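Local coordinates for protein putative hydrolase (Bacteroides ovatus, PDB 4HBS) that is a putative hydrolase with a five-bladed beta-propeller fold, possibly acting on carbohydrates, whose substrate and reaction are not established, at residues Ser374-Cys379 and Phe394-Tyr400. Numbering follows the deposited sequence.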
loop_
_atom_site.group_PDB
_atom_site.type_symbol
_atom_site.label_atom_id
_atom_site.label_comp_id
_atom_site.label_asym_id
_atom_site.label_seq_id
_atom_site.Cartn_x
_atom_site.Cartn_y
_atom_site.Cartn_z
ATOM N N SER A 374 -7.033 -4.056 -0.043
ATOM C CA SER A 374 -7.446 -2.906 0.754
ATOM C C SER A 374 -7.394 -1.669 -0.107
ATOM O O SER A 374 -6.474 -1.530 -0.907
ATOM C CB SER A 374 -6.556 -2.739 1.986
ATOM O OG SER A 374 -5.331 -2.078 1.711
ATOM N N THR A 375 -8.370 -0.771 0.050
ATOM C CA THR A 375 -8.425 0.478 -0.694
ATOM C C THR A 375 -8.040 1.642 0.185
ATOM O O THR A 375 -7.753 1.478 1.362
ATOM C CB THR A 375 -9.849 0.715 -1.192
ATOM O OG1 THR A 375 -10.726 0.890 -0.073
ATOM C CG2 THR A 375 -10.336 -0.370 -2.094
ATOM N N ASN A 376 -7.978 2.811 -0.421
ATOM C CA ASN A 376 -7.862 4.115 0.206
ATOM C C ASN A 376 -8.952 4.920 -0.452
ATOM O O ASN A 376 -9.161 4.724 -1.649
ATOM C CB ASN A 376 -6.488 4.766 -0.020
ATOM C CG ASN A 376 -5.280 4.189 0.679
ATOM O OD1 ASN A 376 -4.166 4.668 0.440
ATOM N ND2 ASN A 376 -5.415 3.193 1.568
ATOM N N THR A 377 -9.679 5.777 0.293
ATOM C CA THR A 377 -10.736 6.607 -0.287
ATOM C C THR A 377 -10.560 8.022 0.180
ATOM O O THR A 377 -9.843 8.276 1.138
ATOM C CB THR A 377 -12.126 6.035 -0.026
ATOM O OG1 THR A 377 -12.182 5.512 1.297
ATOM C CG2 THR A 377 -12.476 4.947 -1.025
ATOM N N ASP A 378 -11.206 8.938 -0.537
ATOM C CA ASP A 378 -11.097 10.402 -0.462
ATOM C C ASP A 378 -12.451 11.067 -0.532
ATOM O O ASP A 378 -13.285 10.597 -1.307
ATOM C CB ASP A 378 -10.389 10.822 -1.792
ATOM C CG ASP A 378 -9.124 11.595 -1.775
ATOM O OD1 ASP A 378 -8.385 11.497 -0.783
ATOM O OD2 ASP A 378 -8.787 12.175 -2.819
ATOM N N CYS A 379 -12.630 12.247 0.088
ATOM C CA CYS A 379 -13.824 13.080 -0.159
ATOM C C CYS A 379 -13.309 14.361 -0.848
ATOM O O CYS A 379 -12.135 14.712 -0.672
ATOM C CB CYS A 379 -14.624 13.361 1.106
ATOM S SG CYS A 379 -13.669 14.072 2.451
ATOM N N PHE A 394 -14.310 8.556 5.651
ATOM C CA PHE A 394 -13.994 8.768 4.242
ATOM C C PHE A 394 -12.576 8.314 4.015
ATOM O O PHE A 394 -12.276 7.574 3.081
ATOM C CB PHE A 394 -14.121 10.252 3.857
ATOM C CG PHE A 394 -15.537 10.731 3.670
ATOM C CD1 PHE A 394 -16.323 10.237 2.634
ATOM C CD2 PHE A 394 -16.059 11.729 4.476
ATOM C CE1 PHE A 394 -17.597 10.748 2.399
ATOM C CE2 PHE A 394 -17.359 12.196 4.278
ATOM C CZ PHE A 394 -18.120 11.704 3.239
ATOM N N TYR A 395 -11.694 8.776 4.901
ATOM C CA TYR A 395 -10.274 8.580 4.827
ATOM C C TYR A 395 -9.738 7.443 5.706
ATOM O O TYR A 395 -9.016 7.671 6.674
ATOM C CB TYR A 395 -9.637 9.891 5.217
ATOM C CG TYR A 395 -8.222 10.017 4.753
ATOM C CD1 TYR A 395 -7.916 10.083 3.401
ATOM C CD2 TYR A 395 -7.180 10.110 5.664
ATOM C CE1 TYR A 395 -6.612 10.200 2.964
ATOM C CE2 TYR A 395 -5.873 10.254 5.241
ATOM C CZ TYR A 395 -5.592 10.316 3.886
ATOM O OH TYR A 395 -4.319 10.503 3.438
ATOM N N ARG A 396 -10.014 6.217 5.302
ATOM C CA ARG A 396 -9.508 5.029 5.981
ATOM C C ARG A 396 -9.625 3.846 5.045
ATOM O O ARG A 396 -10.425 3.896 4.086
ATOM C CB ARG A 396 -10.212 4.760 7.333
ATOM C CG ARG A 396 -11.678 5.066 7.384
ATOM C CD ARG A 396 -12.510 3.962 6.791
ATOM N NE ARG A 396 -13.206 3.229 7.843
ATOM C CZ ARG A 396 -12.910 2.008 8.290
ATOM N NH1 ARG A 396 -11.917 1.310 7.751
ATOM N NH2 ARG A 396 -13.623 1.465 9.262
ATOM N N PRO A 397 -8.819 2.774 5.269
ATOM C CA PRO A 397 -8.895 1.635 4.365
ATOM C C PRO A 397 -10.130 0.795 4.574
ATOM O O PRO A 397 -10.679 0.742 5.662
ATOM C CB PRO A 397 -7.626 0.843 4.680
ATOM C CG PRO A 397 -7.285 1.195 6.058
ATOM C CD PRO A 397 -7.817 2.553 6.333
ATOM N N TYR A 398 -10.572 0.166 3.510
ATOM C CA TYR A 398 -11.682 -0.774 3.519
ATOM C C TYR A 398 -11.103 -2.052 2.947
ATOM O O TYR A 398 -10.341 -1.975 1.985
ATOM C CB TYR A 398 -12.867 -0.222 2.728
ATOM C CG TYR A 398 -13.618 0.830 3.507
ATOM C CD1 TYR A 398 -14.404 0.486 4.605
ATOM C CD2 TYR A 398 -13.519 2.179 3.174
ATOM C CE1 TYR A 398 -15.119 1.448 5.318
ATOM C CE2 TYR A 398 -14.223 3.154 3.890
ATOM C CZ TYR A 398 -15.041 2.777 4.945
ATOM O OH TYR A 398 -15.732 3.712 5.670
ATOM N N PHE A 399 -11.359 -3.198 3.594
ATOM C CA PHE A 399 -10.760 -4.470 3.219
ATOM C C PHE A 399 -11.730 -5.416 2.486
ATOM O O PHE A 399 -12.936 -5.431 2.755
ATOM C CB PHE A 399 -10.211 -5.144 4.474
ATOM C CG PHE A 399 -9.120 -4.325 5.117
ATOM C CD1 PHE A 399 -9.431 -3.265 5.965
ATOM C CD2 PHE A 399 -7.787 -4.551 4.809
ATOM C CE1 PHE A 399 -8.429 -2.510 6.561
ATOM C CE2 PHE A 399 -6.782 -3.773 5.388
ATOM C CZ PHE A 399 -7.114 -2.765 6.267
ATOM N N TYR A 400 -11.171 -6.200 1.542
ATOM C CA TYR A 400 -11.901 -7.194 0.747
ATOM C C TYR A 400 -11.107 -8.484 0.655
ATOM O O TYR A 400 -9.892 -8.445 0.714
ATOM C CB TYR A 400 -12.169 -6.677 -0.691
ATOM C CG TYR A 400 -12.892 -5.356 -0.724
ATOM C CD1 TYR A 400 -12.205 -4.160 -0.549
ATOM C CD2 TYR A 400 -14.271 -5.299 -0.886
ATOM C CE1 TYR A 400 -12.870 -2.942 -0.530
ATOM C CE2 TYR A 400 -14.953 -4.085 -0.841
ATOM C CZ TYR A 400 -14.248 -2.907 -0.671
ATOM O OH TYR A 400 -14.926 -1.717 -0.600
HETATM O O HOH W 1 -13.563 0.674 -1.005
#
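C379 lays its CB over one face of the F394 ring, 3.9 Å from the centroid, a CH-pi contact beside which its SG sits obliquely at 4.4 Å. Both residues lie in the loops that run on from antiparallel strands 371-377 and 399-403, in one blade of the five-bladed beta-propeller. S374 and F399 form a non-hydrogen-bonded pair, CA to CA 4.4 Å, and S374 CB approaches F399 CE2 at 3.6 Å on their shared face; S374 OG bonds NE2 of H362, just after strand 356-361. One step on, T375 N donates to Y398 O (3.0 Å), but Y398 N stays 3.8 Å from T375 O, which instead meets P397 CA at 3.2 Å in a CA-H...O contact. N376 ND2 donates to T375 O at 2.9 Å, and N376 OD1 accepts from G60 N. T377 O and F394 O, two acceptors, lie 3.2 Å apart without bonding, and the T377 side chain links the two segments, OG1 donating to F394 O at 2.7 Å. Y395 brings CD1 within 3.5 Å of T377 O and sends its hydroxyl to D77 O, tying this end to a neighbouring part of the chain. D378 OD2 and C379 O each bond glycerol, probably from the crystallisation liquor. Toward the other end, a water links T375 OG1 (3.0 Å) to Y400 OH (2.8 Å).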